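Local atomic coordinates of initiator protein NS1 (Murine minute virus, PDB entry 4R94), a protein that nicks viral DNA at the replication origin through its N-terminal nuclease domain, the part in this structure, and also acts as a helicase in parvoviral DNA replication. Residues N45-L51 and L157-V163; F90-V94 and W153-L157. All blocks are in the same frame, centred on the assembly; numbering follows the deposited sequence.

Interaction 1 of 2, residues N45-L51 and L157-V163; sequences NSYKKEL and LVTACNV
The ring of Tyr47 lies across the side chain of Leu157, whose CD2 methyl sits over one ring face, 4.1 Å from the ring centroid, in a CH-pi contact displaced toward the rim. Cys161 adds its SG obliquely to the same ring, a sulfur-aromatic contact, while Leu173 of helix 167-179 and Trp182 also touch the tyrosine side chain. Beyond this apolar patch the contact turns polar. Asn162 has its CG between backbone N and carbonyl carbon (chi1 58°), which swings the amide back over the loop. There OD1 accepts from Lys48 N at 2.9 Å, in the carbonyl plane and on a lone pair, and from Lys48 NZ at 3.0 Å, well above that plane. The lysine chain folds at its last two torsions, and NZ reaches Asn45 O as well, at 2.9 Å; two bonds on the ammonium and two on OD1 should fix both groups. Asn162 N donates to Ser46 O (2.9 Å), and Ala160 O receives Lys49 N (3.1 Å). The extended Lys49 passes along the carbonyls of Thr159 and Cys161, its NZ meeting two waters, while Leu51 CD1 rests on Thr159 CG2 at 3.7 Å. Backbone and asparagine amide thus clasp the C-terminal end of helix 142-160 to the loop between strand 40-42 and helix 54-70, in a nuclease domain whose antiparallel sheet carries the paired histidines of RCR-2, as in HUH-type rolling-circle nucleases.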
loop_
_atom_site.group_PDB
_atom_site.type_symbol
_atom_site.label_atom_id
_atom_site.label_comp_id
_atom_site.label_asym_id
_atom_site.label_seq_id
_atom_site.Cartn_x
_atom_site.Cartn_y
_atom_site.Cartn_z
ATOM N N ASN A 45 -13.387 -1.043 6.756
ATOM C CA ASN A 45 -12.921 -2.249 7.412
ATOM C C ASN A 45 -13.932 -3.389 7.315
ATOM O O ASN A 45 -14.034 -4.214 8.212
ATOM C CB ASN A 45 -12.574 -1.955 8.878
ATOM C CG ASN A 45 -13.741 -1.353 9.655
ATOM O OD1 ASN A 45 -14.877 -1.330 9.182
ATOM N ND2 ASN A 45 -13.462 -0.889 10.872
ATOM N N SER A 46 -14.674 -3.436 6.211
ATOM C CA SER A 46 -15.640 -4.505 6.005
ATOM C C SER A 46 -15.086 -5.593 5.099
ATOM O O SER A 46 -15.843 -6.246 4.389
ATOM C CB SER A 46 -16.937 -3.951 5.402
ATOM O OG SER A 46 -17.575 -3.055 6.294
ATOM N N TYR A 47 -13.771 -5.798 5.145
ATOM C CA TYR A 47 -13.102 -6.750 4.255
ATOM C C TYR A 47 -12.205 -7.697 5.042
ATOM O O TYR A 47 -11.019 -7.867 4.730
ATOM C CB TYR A 47 -12.294 -5.980 3.197
ATOM C CG TYR A 47 -13.147 -5.039 2.381
ATOM C CD1 TYR A 47 -13.822 -5.489 1.246
ATOM C CD2 TYR A 47 -13.297 -3.707 2.748
ATOM C CE1 TYR A 47 -14.617 -4.642 0.493
ATOM C CE2 TYR A 47 -14.082 -2.839 1.992
ATOM C CZ TYR A 47 -14.741 -3.316 0.866
ATOM O OH TYR A 47 -15.525 -2.466 0.108
ATOM N N LYS A 48 -12.776 -8.325 6.064
ATOM C CA LYS A 48 -11.960 -9.045 7.027
ATOM C C LYS A 48 -12.037 -10.563 6.885
ATOM O O LYS A 48 -11.662 -11.286 7.807
ATOM C CB LYS A 48 -12.349 -8.615 8.451
ATOM C CG LYS A 48 -12.085 -7.123 8.701
ATOM C CD LYS A 48 -12.334 -6.707 10.149
ATOM C CE LYS A 48 -13.713 -7.127 10.632
ATOM N NZ LYS A 48 -14.835 -6.467 9.899
ATOM N N LYS A 49 -12.494 -11.057 5.739
ATOM C CA LYS A 49 -12.309 -12.480 5.454
ATOM C C LYS A 49 -10.824 -12.769 5.289
ATOM O O LYS A 49 -10.094 -12.021 4.616
ATOM C CB LYS A 49 -13.067 -12.908 4.195
ATOM C CG LYS A 49 -14.563 -12.928 4.321
ATOM C CD LYS A 49 -15.167 -13.688 3.145
ATOM C CE LYS A 49 -16.662 -13.885 3.304
ATOM N NZ LYS A 49 -17.279 -14.491 2.082
ATOM N N GLU A 50 -10.352 -13.827 5.936
ATOM C CA GLU A 50 -8.999 -14.291 5.692
ATOM C C GLU A 50 -9.090 -15.449 4.716
ATOM O O GLU A 50 -9.490 -16.556 5.073
ATOM C CB GLU A 50 -8.307 -14.695 6.994
ATOM C CG GLU A 50 -7.975 -13.505 7.893
ATOM C CD GLU A 50 -7.456 -13.935 9.253
ATOM O OE1 GLU A 50 -6.234 -14.147 9.388
ATOM O OE2 GLU A 50 -8.278 -14.069 10.184
ATOM N N LEU A 51 -8.745 -15.167 3.469
ATOM C CA LEU A 51 -8.905 -16.132 2.401
ATOM C C LEU A 51 -7.782 -17.160 2.440
ATOM O O LEU A 51 -6.610 -16.819 2.581
ATOM C CB LEU A 51 -8.959 -15.409 1.057
ATOM C CG LEU A 51 -10.068 -14.345 1.042
ATOM C CD1 LEU A 51 -9.962 -13.492 -0.225
ATOM C CD2 LEU A 51 -11.465 -14.975 1.162
ATOM N N LEU A 157 -11.180 -7.415 -3.254
ATOM C CA LEU A 157 -12.031 -6.818 -2.239
ATOM C C LEU A 157 -13.390 -7.502 -2.153
ATOM O O LEU A 157 -13.891 -7.766 -1.063
ATOM C CB LEU A 157 -12.231 -5.324 -2.500
ATOM C CG LEU A 157 -11.018 -4.444 -2.208
ATOM C CD1 LEU A 157 -11.340 -3.012 -2.603
ATOM C CD2 LEU A 157 -10.594 -4.488 -0.732
ATOM N N VAL A 158 -13.992 -7.794 -3.297
ATOM C CA VAL A 158 -15.311 -8.428 -3.268
ATOM C C VAL A 158 -15.197 -9.842 -2.691
ATOM O O VAL A 158 -16.108 -10.325 -2.014
ATOM C CB VAL A 158 -15.946 -8.437 -4.684
ATOM C CG1 VAL A 158 -17.142 -9.388 -4.758
ATOM C CG2 VAL A 158 -16.308 -6.976 -5.105
ATOM N N THR A 159 -14.066 -10.496 -2.914
ATOM C CA THR A 159 -13.881 -11.833 -2.339
ATOM C C THR A 159 -13.640 -11.756 -0.826
ATOM O O THR A 159 -14.075 -12.638 -0.074
ATOM C CB THR A 159 -12.719 -12.578 -3.016
ATOM O OG1 THR A 159 -12.854 -12.476 -4.442
ATOM C CG2 THR A 159 -12.718 -14.060 -2.618
ATOM N N ALA A 160 -12.988 -10.687 -0.369
ATOM C CA ALA A 160 -12.638 -10.560 1.048
ATOM C C ALA A 160 -13.733 -9.889 1.884
ATOM O O ALA A 160 -13.643 -9.869 3.108
ATOM C CB ALA A 160 -11.325 -9.783 1.194
ATOM N N CYS A 161 -14.744 -9.324 1.230
ATOM C CA CYS A 161 -15.788 -8.589 1.944
ATOM C C CYS A 161 -16.480 -9.479 2.972
ATOM O O CYS A 161 -16.902 -10.580 2.629
ATOM C CB CYS A 161 -16.813 -8.036 0.954
ATOM S SG CYS A 161 -18.028 -6.944 1.723
ATOM N N ASN A 162 -16.602 -9.012 4.218
ATOM C CA ASN A 162 -17.238 -9.830 5.259
ATOM C C ASN A 162 -18.725 -9.528 5.448
ATOM O O ASN A 162 -19.391 -10.163 6.278
ATOM C CB ASN A 162 -16.502 -9.699 6.611
ATOM C CG ASN A 162 -16.415 -8.259 7.129
ATOM O OD1 ASN A 162 -15.335 -7.665 7.166
ATOM N ND2 ASN A 162 -17.545 -7.710 7.566
ATOM N N VAL A 163 -19.252 -8.585 4.675
ATOM C CA VAL A 163 -20.681 -8.293 4.715
ATOM C C VAL A 163 -21.388 -9.306 3.823
ATOM O O VAL A 163 -20.950 -9.555 2.708
ATOM C CB VAL A 163 -20.993 -6.860 4.260
ATOM C CG1 VAL A 163 -22.502 -6.606 4.271
ATOM C CG2 VAL A 163 -20.270 -5.846 5.148
HETATM O O HOH W 1 -18.067 -4.727 8.411
HETATM O O HOH W 2 -17.074 -12.074 0.389
HETATM O O HOH W 3 -15.296 -14.875 -0.403
#

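Interaction 2 of 2, residues F90-V94 and W153-L157; sequences FDSLV and WSRWL
With its CG anti to the backbone N (chi1 179°), Trp153 extends its indole from helix 142-160 toward helix 81-104, where the ring of Phe90, turned beside its own backbone N, comes to meet it. Phe90 CD1 and Trp153 CH2 approach to 3.8 Å, and the two six-membered rings lie obliquely, their planes at 58°. The far end of the indole is also held by Val94, whose CG2 comes within 3.7 Å of Trp153 CZ3, and by Leu93, whose CB meets the same CZ3 at the ring edge, 3.8 Å away. Leu93 then divides its contacts: its CD2 lies obliquely against the indole of Trp156, 3.9 Å from CE3. Leu157 CD2 lies 3.6 Å from Phe90 CE1. The short helical segments run roughly antiparallel, at 139°, with axes 10.5 Å apart. Phe90 also stacks on Trp126. The indole N-H groups go separate ways, Trp153 NE1 to Lys31 O of strand 24-31 and Trp156 NE1 to Glu100 OE1, further along helix 81-104, a polar tie between the two helices. Between residues 90-94 and 153-157 themselves the contact is wholly apolar, so its cohesion rests on close side-chain fit and the burial of hydrocarbon and aromatic surface.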
loop_
_atom_site.group_PDB
_atom_site.type_symbol
_atom_site.label_atom_id
_atom_site.label_comp_id
_atom_site.label_asym_id
_atom_site.label_seq_id
_atom_site.Cartn_x
_atom_site.Cartn_y
_atom_site.Cartn_z
ATOM N N PHE A 90 -5.235 -6.071 4.145
ATOM C CA PHE A 90 -5.057 -5.234 2.956
ATOM C C PHE A 90 -3.623 -5.311 2.427
ATOM O O PHE A 90 -3.408 -5.276 1.216
ATOM C CB PHE A 90 -5.430 -3.782 3.247
ATOM C CG PHE A 90 -6.905 -3.515 3.271
ATOM C CD1 PHE A 90 -7.792 -4.259 2.490
ATOM C CD2 PHE A 90 -7.412 -2.497 4.069
ATOM C CE1 PHE A 90 -9.168 -3.991 2.515
ATOM C CE2 PHE A 90 -8.772 -2.219 4.077
ATOM C CZ PHE A 90 -9.649 -2.966 3.309
ATOM N N ASP A 91 -2.643 -5.438 3.322
ATOM C CA ASP A 91 -1.250 -5.554 2.864
ATOM C C ASP A 91 -1.111 -6.779 1.977
ATOM O O ASP A 91 -0.527 -6.706 0.894
ATOM C CB ASP A 91 -0.282 -5.632 4.048
ATOM C CG ASP A 91 1.154 -5.346 3.644
ATOM O OD1 ASP A 91 1.416 -4.229 3.145
ATOM O OD2 ASP A 91 2.010 -6.246 3.822
ATOM N N SER A 92 -1.707 -7.891 2.405
ATOM C CA SER A 92 -1.645 -9.101 1.586
ATOM C C SER A 92 -2.373 -8.924 0.253
ATOM O O SER A 92 -1.877 -9.385 -0.768
ATOM C CB SER A 92 -2.195 -10.338 2.352
ATOM O OG SER A 92 -3.610 -10.328 2.508
ATOM N N LEU A 93 -3.537 -8.265 0.255
ATOM C CA LEU A 93 -4.313 -8.087 -0.970
ATOM C C LEU A 93 -3.650 -7.135 -1.971
ATOM O O LEU A 93 -3.672 -7.396 -3.189
ATOM C CB LEU A 93 -5.726 -7.581 -0.649
ATOM C CG LEU A 93 -6.614 -8.543 0.154
ATOM C CD1 LEU A 93 -7.950 -7.860 0.388
ATOM C CD2 LEU A 93 -6.802 -9.902 -0.544
ATOM N N VAL A 94 -3.105 -6.029 -1.466
ATOM C CA VAL A 94 -2.371 -5.095 -2.306
ATOM C C VAL A 94 -1.218 -5.811 -3.009
ATOM O O VAL A 94 -1.070 -5.726 -4.242
ATOM C CB VAL A 94 -1.839 -3.912 -1.485
ATOM C CG1 VAL A 94 -0.880 -3.066 -2.331
ATOM C CG2 VAL A 94 -3.019 -3.047 -1.004
ATOM N N TRP A 153 -7.727 -5.470 -7.694
ATOM C CA TRP A 153 -8.075 -4.919 -6.388
ATOM C C TRP A 153 -9.574 -5.065 -6.140
ATOM O O TRP A 153 -10.004 -5.541 -5.078
ATOM C CB TRP A 153 -7.623 -3.444 -6.319
ATOM C CG TRP A 153 -7.907 -2.683 -5.050
ATOM C CD1 TRP A 153 -8.568 -1.483 -4.957
ATOM C CD2 TRP A 153 -7.472 -3.000 -3.718
ATOM N NE1 TRP A 153 -8.582 -1.041 -3.649
ATOM C CE2 TRP A 153 -7.928 -1.963 -2.867
ATOM C CE3 TRP A 153 -6.751 -4.069 -3.155
ATOM C CZ2 TRP A 153 -7.691 -1.958 -1.491
ATOM C CZ3 TRP A 153 -6.507 -4.055 -1.788
ATOM C CH2 TRP A 153 -6.993 -3.024 -0.969
ATOM N N SER A 154 -10.375 -4.694 -7.133
ATOM C CA SER A 154 -11.826 -4.781 -6.976
ATOM C C SER A 154 -12.231 -6.243 -6.833
ATOM O O SER A 154 -13.082 -6.584 -6.011
ATOM C CB SER A 154 -12.547 -4.129 -8.156
ATOM O OG SER A 154 -12.220 -4.770 -9.384
ATOM N N ARG A 155 -11.586 -7.108 -7.612
ATOM C CA ARG A 155 -11.866 -8.535 -7.533
ATOM C C ARG A 155 -11.578 -9.101 -6.159
ATOM O O ARG A 155 -12.416 -9.827 -5.597
ATOM C CB ARG A 155 -11.059 -9.294 -8.585
ATOM C CG ARG A 155 -11.696 -9.202 -9.951
ATOM C CD ARG A 155 -10.860 -9.868 -11.006
ATOM N NE ARG A 155 -10.855 -11.322 -10.845
ATOM C CZ ARG A 155 -10.156 -12.153 -11.609
ATOM N NH1 ARG A 155 -9.413 -11.674 -12.598
ATOM N NH2 ARG A 155 -10.206 -13.459 -11.386
ATOM N N TRP A 156 -10.402 -8.786 -5.618
ATOM C CA TRP A 156 -10.035 -9.306 -4.302
ATOM C C TRP A 156 -10.873 -8.711 -3.180
ATOM O O TRP A 156 -11.243 -9.417 -2.245
ATOM C CB TRP A 156 -8.547 -9.063 -4.023
ATOM C CG TRP A 156 -7.696 -10.116 -4.629
ATOM C CD1 TRP A 156 -6.845 -9.980 -5.688
ATOM C CD2 TRP A 156 -7.668 -11.504 -4.266
ATOM N NE1 TRP A 156 -6.258 -11.187 -5.980
ATOM C CE2 TRP A 156 -6.746 -12.141 -5.121
ATOM C CE3 TRP A 156 -8.314 -12.262 -3.282
ATOM C CZ2 TRP A 156 -6.459 -13.504 -5.032
ATOM C CZ3 TRP A 156 -8.026 -13.621 -3.193
ATOM C CH2 TRP A 156 -7.104 -14.222 -4.061
ATOM N N LEU A 157 -11.180 -7.415 -3.254
ATOM C CA LEU A 157 -12.031 -6.818 -2.239
ATOM C C LEU A 157 -13.390 -7.502 -2.153
ATOM O O LEU A 157 -13.891 -7.766 -1.063
ATOM C CB LEU A 157 -12.231 -5.324 -2.500
ATOM C CG LEU A 157 -11.018 -4.444 -2.208
ATOM C CD1 LEU A 157 -11.340 -3.012 -2.603
ATOM C CD2 LEU A 157 -10.594 -4.488 -0.732
#

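How the interactions relate
Helix 142-160 serves both contacts, and Leu157 belongs to each: interaction 2 packs this helix against helix 81-104, and interaction 1 continues from its C-terminal end into the loop of residues 45-51. Their centres are 9 Å apart, and apolar contacts join them, with Leu51 CD1 3.5 Å from Trp156 CZ3, Tyr47 CD2 3.8 Å from Phe90 CZ, and Ala160 CB 4.0 Å from Leu93 CD1. Along the chain, interaction 2 is nested within the loop closed by interaction 1. In interaction 2 the side chain of Trp153 is about 8 Å from that of the magnesium ligand His127, and that of Val94 about 13 Å from the magnesium ion; the shared Leu157 side chain is about 11 Å from that of His127.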